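Local coordinates for oxalate--CoA ligase (Arabidopsis thaliana, PDB 5IE2), which belongs to the ANL superfamily of AMP-binding, acyl-activating enzymes and holds ATP in a nucleotide pocket in this structure, at residues G393-F398 / H405-I410; A290-V295 / A306-A311. All blocks are in the same frame, centred on the assembly; numbering follows the deposited sequence.

Contact 1. Residues G393-F398 / H405-I410; sequences GDIGYF and HLVGRI. With ATP (adenosine-5'-triphosphate), chain C.
His405, near the start of the second strand, pairs with Tyr397, its N bonded to Tyr397 O at 2.8 Å and its own O receiving Tyr397 N. With Tyr397 CG between its backbone N and carbonyl carbon (chi1 61°), the ring folds back over its partner: His405 CB sits over one face, a CH-pi contact 3.8 Å from the ring centroid. The two rings lie nearly parallel, their planes at 5°, but are slid so far apart that they barely overlap; Asp399 holds His405 NE2. Leu406, on the other face and opposite Gly396, extends CD1 to the adenine of ATP, 3.6 Å from C2. At Val407 the strand bulges: Val407 N and Gly408 N both bond to Ile395 O, from the same side of the carbonyl plane, the Val407 N bond being the shorter at 2.7 Å. The side chain of Val407 packs obliquely on Ile395, CB to CG2, while its CG2 touches the edge of the Tyr397 ring. Gly408 O then receives Ile395 N, and the backbone angles at Gly408 (phi 152°) would press a CB against the preceding carbonyl O. The straight chain of Arg409 carries its guanidinium to the beta-phosphate: NH1 bonds O2B of ATP at 2.8 Å and NH2 bonds O1B at 3.1 Å. One face of that group lies over the ribose O2', which itself donates to Asp394 OD1 at 2.7 Å; ATP O3' donates to OD2, an oxygen that Tyr312 also binds. Ile410 closes the pairing with N on Gly393 O and CG1 touching Ile395 CG1 as the two side chains cross at about a right angle. The whole is an antiparallel beta hairpin with a classic beta bulge, whose Asp394 and Arg409 grip the ribose and beta-phosphate in the nucleotide pocket of an AMP-binding enzyme.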
loop_
_atom_site.group_PDB
_atom_site.type_symbol
_atom_site.label_atom_id
_atom_site.label_comp_id
_atom_site.label_asym_id
_atom_site.label_seq_id
_atom_site.Cartn_x
_atom_site.Cartn_y
_atom_site.Cartn_z
ATOM N N GLY A 393 -11.964 4.030 -11.686
ATOM C CA GLY A 393 -12.259 5.395 -11.282
ATOM C C GLY A 393 -11.142 6.396 -11.565
ATOM O O GLY A 393 -11.255 7.578 -11.205
ATOM N N ASP A 394 -10.045 5.928 -12.169
ATOM C CA ASP A 394 -8.898 6.785 -12.529
ATOM C C ASP A 394 -8.909 7.057 -13.998
ATOM O O ASP A 394 -9.218 6.166 -14.804
ATOM C CB ASP A 394 -7.557 6.107 -12.159
ATOM C CG ASP A 394 -7.431 5.802 -10.660
ATOM O OD1 ASP A 394 -7.661 6.745 -9.848
ATOM O OD2 ASP A 394 -7.098 4.622 -10.265
ATOM N N ILE A 395 -8.544 8.291 -14.347
ATOM C CA ILE A 395 -8.360 8.696 -15.716
ATOM C C ILE A 395 -6.859 8.645 -16.051
ATOM O O ILE A 395 -5.994 9.124 -15.276
ATOM C CB ILE A 395 -8.901 10.114 -15.950
ATOM C CG1 ILE A 395 -10.413 10.169 -15.624
ATOM C CG2 ILE A 395 -8.592 10.583 -17.363
ATOM C CD1 ILE A 395 -11.225 9.224 -16.546
ATOM N N GLY A 396 -6.576 8.081 -17.214
ATOM C CA GLY A 396 -5.213 7.987 -17.714
ATOM C C GLY A 396 -5.144 7.793 -19.223
ATOM O O GLY A 396 -6.159 7.798 -19.947
ATOM N N TYR A 397 -3.921 7.669 -19.735
ATOM C CA TYR A 397 -3.761 7.296 -21.146
ATOM C C TYR A 397 -2.470 6.494 -21.283
ATOM O O TYR A 397 -1.584 6.599 -20.442
ATOM C CB TYR A 397 -3.746 8.538 -22.069
ATOM C CG TYR A 397 -2.597 9.483 -21.765
ATOM C CD1 TYR A 397 -1.371 9.347 -22.420
ATOM C CD2 TYR A 397 -2.732 10.483 -20.807
ATOM C CE1 TYR A 397 -0.307 10.201 -22.145
ATOM C CE2 TYR A 397 -1.672 11.333 -20.507
ATOM C CZ TYR A 397 -0.458 11.193 -21.185
ATOM O OH TYR A 397 0.594 12.048 -20.908
ATOM N N PHE A 398 -2.407 5.678 -22.329
ATOM C CA PHE A 398 -1.199 4.969 -22.725
ATOM C C PHE A 398 -0.472 5.785 -23.771
ATOM O O PHE A 398 -1.099 6.273 -24.723
ATOM C CB PHE A 398 -1.525 3.603 -23.331
ATOM C CG PHE A 398 -1.877 2.571 -22.274
ATOM C CD1 PHE A 398 -0.916 2.149 -21.361
ATOM C CD2 PHE A 398 -3.149 2.026 -22.216
ATOM C CE1 PHE A 398 -1.213 1.205 -20.395
ATOM C CE2 PHE A 398 -3.461 1.084 -21.216
ATOM C CZ PHE A 398 -2.483 0.689 -20.306
ATOM N N HIS A 405 0.086 6.792 -18.164
ATOM C CA HIS A 405 0.222 8.085 -17.533
ATOM C C HIS A 405 -1.089 8.443 -16.883
ATOM O O HIS A 405 -2.088 8.558 -17.585
ATOM C CB HIS A 405 0.572 9.176 -18.558
ATOM C CG HIS A 405 1.841 8.915 -19.304
ATOM N ND1 HIS A 405 3.009 9.608 -19.041
ATOM C CD2 HIS A 405 2.134 8.031 -20.289
ATOM C CE1 HIS A 405 3.972 9.146 -19.824
ATOM N NE2 HIS A 405 3.460 8.207 -20.607
ATOM N N LEU A 406 -1.094 8.630 -15.567
ATOM C CA LEU A 406 -2.339 8.978 -14.861
ATOM C C LEU A 406 -2.622 10.473 -14.845
ATOM O O LEU A 406 -1.724 11.306 -14.671
ATOM C CB LEU A 406 -2.278 8.454 -13.431
ATOM C CG LEU A 406 -2.274 6.932 -13.361
ATOM C CD1 LEU A 406 -1.872 6.555 -11.919
ATOM C CD2 LEU A 406 -3.593 6.295 -13.752
ATOM N N VAL A 407 -3.881 10.829 -15.036
ATOM C CA VAL A 407 -4.301 12.225 -15.043
ATOM C C VAL A 407 -4.938 12.522 -13.694
ATOM O O VAL A 407 -4.763 13.615 -13.130
ATOM C CB VAL A 407 -5.299 12.502 -16.225
ATOM C CG1 VAL A 407 -5.792 13.920 -16.217
ATOM C CG2 VAL A 407 -4.620 12.202 -17.530
ATOM N N GLY A 408 -5.677 11.549 -13.173
ATOM C CA GLY A 408 -6.170 11.713 -11.811
ATOM C C GLY A 408 -7.467 10.944 -11.603
ATOM O O GLY A 408 -7.996 10.358 -12.540
ATOM N N ARG A 409 -7.955 10.915 -10.375
ATOM C CA ARG A 409 -9.260 10.341 -10.104
ATOM C C ARG A 409 -10.331 11.159 -10.767
ATOM O O ARG A 409 -10.293 12.398 -10.733
ATOM C CB ARG A 409 -9.518 10.277 -8.614
ATOM C CG ARG A 409 -8.480 9.468 -7.887
ATOM C CD ARG A 409 -8.441 9.909 -6.445
ATOM N NE ARG A 409 -7.321 9.394 -5.662
ATOM C CZ ARG A 409 -7.411 8.308 -4.907
ATOM N NH1 ARG A 409 -8.556 7.613 -4.891
ATOM N NH2 ARG A 409 -6.353 7.910 -4.189
ATOM N N ILE A 410 -11.280 10.465 -11.395
ATOM C CA ILE A 410 -12.433 11.133 -11.998
ATOM C C ILE A 410 -13.013 12.197 -11.064
ATOM O O ILE A 410 -13.294 13.326 -11.482
ATOM C CB ILE A 410 -13.526 10.134 -12.303
ATOM C CG1 ILE A 410 -13.079 9.205 -13.420
ATOM C CG2 ILE A 410 -14.860 10.844 -12.630
ATOM C CD1 ILE A 410 -14.044 8.045 -13.672
HETATM P PG ATP C . -11.171 5.091 -1.836
HETATM O O1G ATP C . -11.576 6.354 -2.596
HETATM O O2G ATP C . -11.945 4.885 -0.582
HETATM O O3G ATP C . -11.210 3.862 -2.742
HETATM P PB ATP C . -8.325 5.107 -2.318
HETATM O O1B ATP C . -7.219 6.047 -1.890
HETATM O O2B ATP C . -8.816 5.093 -3.722
HETATM O O3B ATP C . -9.627 5.258 -1.332
HETATM P PA ATP C . -6.452 2.823 -2.276
HETATM O O1A ATP C . -6.884 1.489 -2.871
HETATM O O2A ATP C . -5.617 2.848 -1.056
HETATM O O3A ATP C . -7.805 3.615 -1.895
HETATM O "O5'" ATP C . -5.819 3.718 -3.443
HETATM C "C5'" ATP C . -5.797 3.337 -4.841
HETATM C "C4'" ATP C . -5.783 4.651 -5.643
HETATM O "O4'" ATP C . -4.518 5.309 -5.441
HETATM C "C3'" ATP C . -5.784 4.421 -7.123
HETATM O "O3'" ATP C . -7.118 4.195 -7.574
HETATM C "C2'" ATP C . -5.203 5.709 -7.667
HETATM O "O2'" ATP C . -6.195 6.744 -7.583
HETATM C "C1'" ATP C . -4.184 6.031 -6.613
HETATM N N9 ATP C . -2.811 5.630 -7.003
HETATM C C8 ATP C . -2.161 4.494 -6.721
HETATM N N7 ATP C . -0.901 4.550 -7.254
HETATM C C5 ATP C . -0.780 5.776 -7.861
HETATM C C6 ATP C . 0.292 6.489 -8.594
HETATM N N6 ATP C . 1.529 5.908 -8.739
HETATM N N1 ATP C . -0.000 7.733 -9.040
HETATM C C2 ATP C . -1.208 8.312 -8.846
HETATM N N3 ATP C . -2.239 7.718 -8.192
HETATM C C4 ATP C . -2.040 6.465 -7.690
#

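Contact 2. Residues A290-V295 / A306-A311; sequences ASLAPV and APVLEA. With ATP (adenosine-5'-triphosphate), chain C.
Leu292 and Glu310 are the closest pair of backbones, their CA atoms still 7.1 Å apart, so the loop 290-293 runs beside strand 308-311 without sheet pairing and meets it through side chains, one bond and water. Glu310 does most of the work. Its CG lies anti to the backbone N (chi1 -168°) and the chain stays extended beyond it, which brings the carboxylate across to the loop. There OE2 accepts Leu292 N at 2.9 Å; the bond is nearly straight at the hydrogen (165°), but the N-H comes in from above the carboxylate plane, 51° out of it. The same oxygen accepts hydrogen bonds from ATP N6 at 3.1 Å and from a water that also donates to Ala290 O. Three donors thus converge on OE2, which would be expected to stabilise a negative charge in this buried setting. A second water lies near both Glu310 OE1 and Leu292 O. The adenine amino group is shared, since N6 also donates to Ala311 O at 2.9 Å, and Ser291 CB lies 3.7 Å from ATP N1 beside the base. Farther from ATP, the contact turns apolar: Leu292 CD2 meets Val308 CG1 at 3.6 Å, the two side chains crossing at about a right angle, with Leu297 of helix 294-304 against both. Ala293 is the N-cap residue of that helix. The arrangement belongs to a beta-alpha-beta unit, strand 284-287, helix 294-304 and strand 308-314, in which the loop leading into the helix and the final strand both contribute to the adenine end of the ATP pocket.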
loop_
_atom_site.group_PDB
_atom_site.type_symbol
_atom_site.label_atom_id
_atom_site.label_comp_id
_atom_site.label_asym_id
_atom_site.label_seq_id
_atom_site.Cartn_x
_atom_site.Cartn_y
_atom_site.Cartn_z
ATOM N N ALA A 290 0.385 6.952 -4.673
ATOM C CA ALA A 290 0.035 8.342 -4.977
ATOM C C ALA A 290 1.074 8.806 -5.968
ATOM O O ALA A 290 2.165 8.212 -5.975
ATOM C CB ALA A 290 0.074 9.224 -3.685
ATOM N N SER A 291 0.817 9.855 -6.755
ATOM C CA SER A 291 1.782 10.178 -7.826
ATOM C C SER A 291 3.100 10.628 -7.263
ATOM O O SER A 291 3.159 11.414 -6.278
ATOM C CB SER A 291 1.256 11.223 -8.816
ATOM O OG SER A 291 0.937 12.383 -8.117
ATOM N N LEU A 292 4.174 10.106 -7.849
ATOM C CA LEU A 292 5.547 10.535 -7.525
ATOM C C LEU A 292 5.939 11.675 -8.484
ATOM O O LEU A 292 6.094 11.453 -9.687
ATOM C CB LEU A 292 6.572 9.396 -7.701
ATOM C CG LEU A 292 8.035 9.713 -7.351
ATOM C CD1 LEU A 292 8.191 9.895 -5.859
ATOM C CD2 LEU A 292 8.986 8.586 -7.799
ATOM N N ALA A 293 6.087 12.896 -7.975
ATOM C CA ALA A 293 6.467 13.973 -8.860
ATOM C C ALA A 293 7.845 13.675 -9.445
ATOM O O ALA A 293 8.725 13.156 -8.728
ATOM C CB ALA A 293 6.472 15.325 -8.091
ATOM N N PRO A 294 8.060 14.019 -10.730
ATOM C CA PRO A 294 9.389 13.818 -11.332
ATOM C C PRO A 294 10.538 14.420 -10.510
ATOM O O PRO A 294 11.650 13.860 -10.455
ATOM C CB PRO A 294 9.261 14.517 -12.682
ATOM C CG PRO A 294 7.771 14.210 -13.059
ATOM C CD PRO A 294 7.030 14.357 -11.747
ATOM N N VAL A 295 10.276 15.535 -9.848
ATOM C CA VAL A 295 11.382 16.159 -9.085
ATOM C C VAL A 295 11.750 15.287 -7.861
ATOM O O VAL A 295 12.942 15.156 -7.489
ATOM C CB VAL A 295 11.019 17.587 -8.695
ATOM C CG1 VAL A 295 9.916 17.623 -7.630
ATOM C CG2 VAL A 295 12.291 18.352 -8.208
ATOM N N ALA A 306 20.187 4.795 -6.890
ATOM C CA ALA A 306 19.496 3.612 -7.406
ATOM C C ALA A 306 18.353 4.054 -8.318
ATOM O O ALA A 306 17.793 5.128 -8.104
ATOM C CB ALA A 306 18.954 2.754 -6.259
ATOM N N PRO A 307 18.010 3.226 -9.306
ATOM C CA PRO A 307 16.838 3.569 -10.146
ATOM C C PRO A 307 15.540 3.605 -9.328
ATOM O O PRO A 307 15.302 2.731 -8.490
ATOM C CB PRO A 307 16.798 2.443 -11.194
ATOM C CG PRO A 307 17.462 1.269 -10.461
ATOM C CD PRO A 307 18.596 1.928 -9.684
ATOM N N VAL A 308 14.689 4.595 -9.613
ATOM C CA VAL A 308 13.428 4.762 -8.879
ATOM C C VAL A 308 12.290 4.375 -9.793
ATOM O O VAL A 308 12.123 4.993 -10.847
ATOM C CB VAL A 308 13.262 6.190 -8.388
ATOM C CG1 VAL A 308 11.870 6.401 -7.763
ATOM C CG2 VAL A 308 14.359 6.467 -7.321
ATOM N N LEU A 309 11.577 3.311 -9.420
ATOM C CA LEU A 309 10.531 2.711 -10.268
ATOM C C LEU A 309 9.170 2.975 -9.646
ATOM O O LEU A 309 8.876 2.504 -8.530
ATOM C CB LEU A 309 10.763 1.203 -10.398
ATOM C CG LEU A 309 12.212 0.809 -10.743
ATOM C CD1 LEU A 309 12.327 -0.739 -10.802
ATOM C CD2 LEU A 309 12.625 1.450 -12.123
ATOM N N GLU A 310 8.347 3.722 -10.369
ATOM C CA GLU A 310 7.004 4.018 -9.906
ATOM C C GLU A 310 5.992 2.980 -10.386
ATOM O O GLU A 310 6.042 2.523 -11.540
ATOM C CB GLU A 310 6.575 5.407 -10.414
ATOM C CG GLU A 310 5.307 5.883 -9.710
ATOM C CD GLU A 310 4.823 7.261 -10.124
ATOM O OE1 GLU A 310 5.353 7.846 -11.096
ATOM O OE2 GLU A 310 3.873 7.750 -9.460
ATOM N N ALA A 311 5.115 2.590 -9.477
ATOM C CA ALA A 311 4.058 1.624 -9.785
ATOM C C ALA A 311 2.691 2.260 -9.478
ATOM O O ALA A 311 2.621 3.240 -8.738
ATOM C CB ALA A 311 4.218 0.357 -8.952
HETATM P PG ATP C . -11.171 5.091 -1.836
HETATM O O1G ATP C . -11.576 6.354 -2.596
HETATM O O2G ATP C . -11.945 4.885 -0.582
HETATM O O3G ATP C . -11.210 3.862 -2.742
HETATM P PB ATP C . -8.325 5.107 -2.318
HETATM O O1B ATP C . -7.219 6.047 -1.890
HETATM O O2B ATP C . -8.816 5.093 -3.722
HETATM O O3B ATP C . -9.627 5.258 -1.332
HETATM P PA ATP C . -6.452 2.823 -2.276
HETATM O O1A ATP C . -6.884 1.489 -2.871
HETATM O O2A ATP C . -5.617 2.848 -1.056
HETATM O O3A ATP C . -7.805 3.615 -1.895
HETATM O "O5'" ATP C . -5.819 3.718 -3.443
HETATM C "C5'" ATP C . -5.797 3.337 -4.841
HETATM C "C4'" ATP C . -5.783 4.651 -5.643
HETATM O "O4'" ATP C . -4.518 5.309 -5.441
HETATM C "C3'" ATP C . -5.784 4.421 -7.123
HETATM O "O3'" ATP C . -7.118 4.195 -7.574
HETATM C "C2'" ATP C . -5.203 5.709 -7.667
HETATM O "O2'" ATP C . -6.195 6.744 -7.583
HETATM C "C1'" ATP C . -4.184 6.031 -6.613
HETATM N N9 ATP C . -2.811 5.630 -7.003
HETATM C C8 ATP C . -2.161 4.494 -6.721
HETATM N N7 ATP C . -0.901 4.550 -7.254
HETATM C C5 ATP C . -0.780 5.776 -7.861
HETATM C C6 ATP C . 0.292 6.489 -8.594
HETATM N N6 ATP C . 1.529 5.908 -8.739
HETATM N N1 ATP C . -0.000 7.733 -9.040
HETATM C C2 ATP C . -1.208 8.312 -8.846
HETATM N N3 ATP C . -2.239 7.718 -8.192
HETATM C C4 ATP C . -2.040 6.465 -7.690
HETATM O O HOH W 1 4.351 6.696 -6.693
HETATM O O HOH W 2 4.431 10.157 -11.679
#

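Overall arrangement
ATP is what connects the two contacts: their centres are 16 Å apart and their nearest atoms about 6 Å apart, so they do not touch directly. Contact 2 comes first along the chain and takes the adenine end, while contact 1, the later hairpin, holds the ribose and the beta-phosphate and also lays a leucine against the base. Tyr312, next in sequence to the end of 306-311, reaches the ribose-binding aspartate of contact 1 and so links the two sheets. A magnesium ion lies about 4 Å from the Arg409 side chain but about 12 Å from that of Ala290, which puts contact 1 nearer the metal.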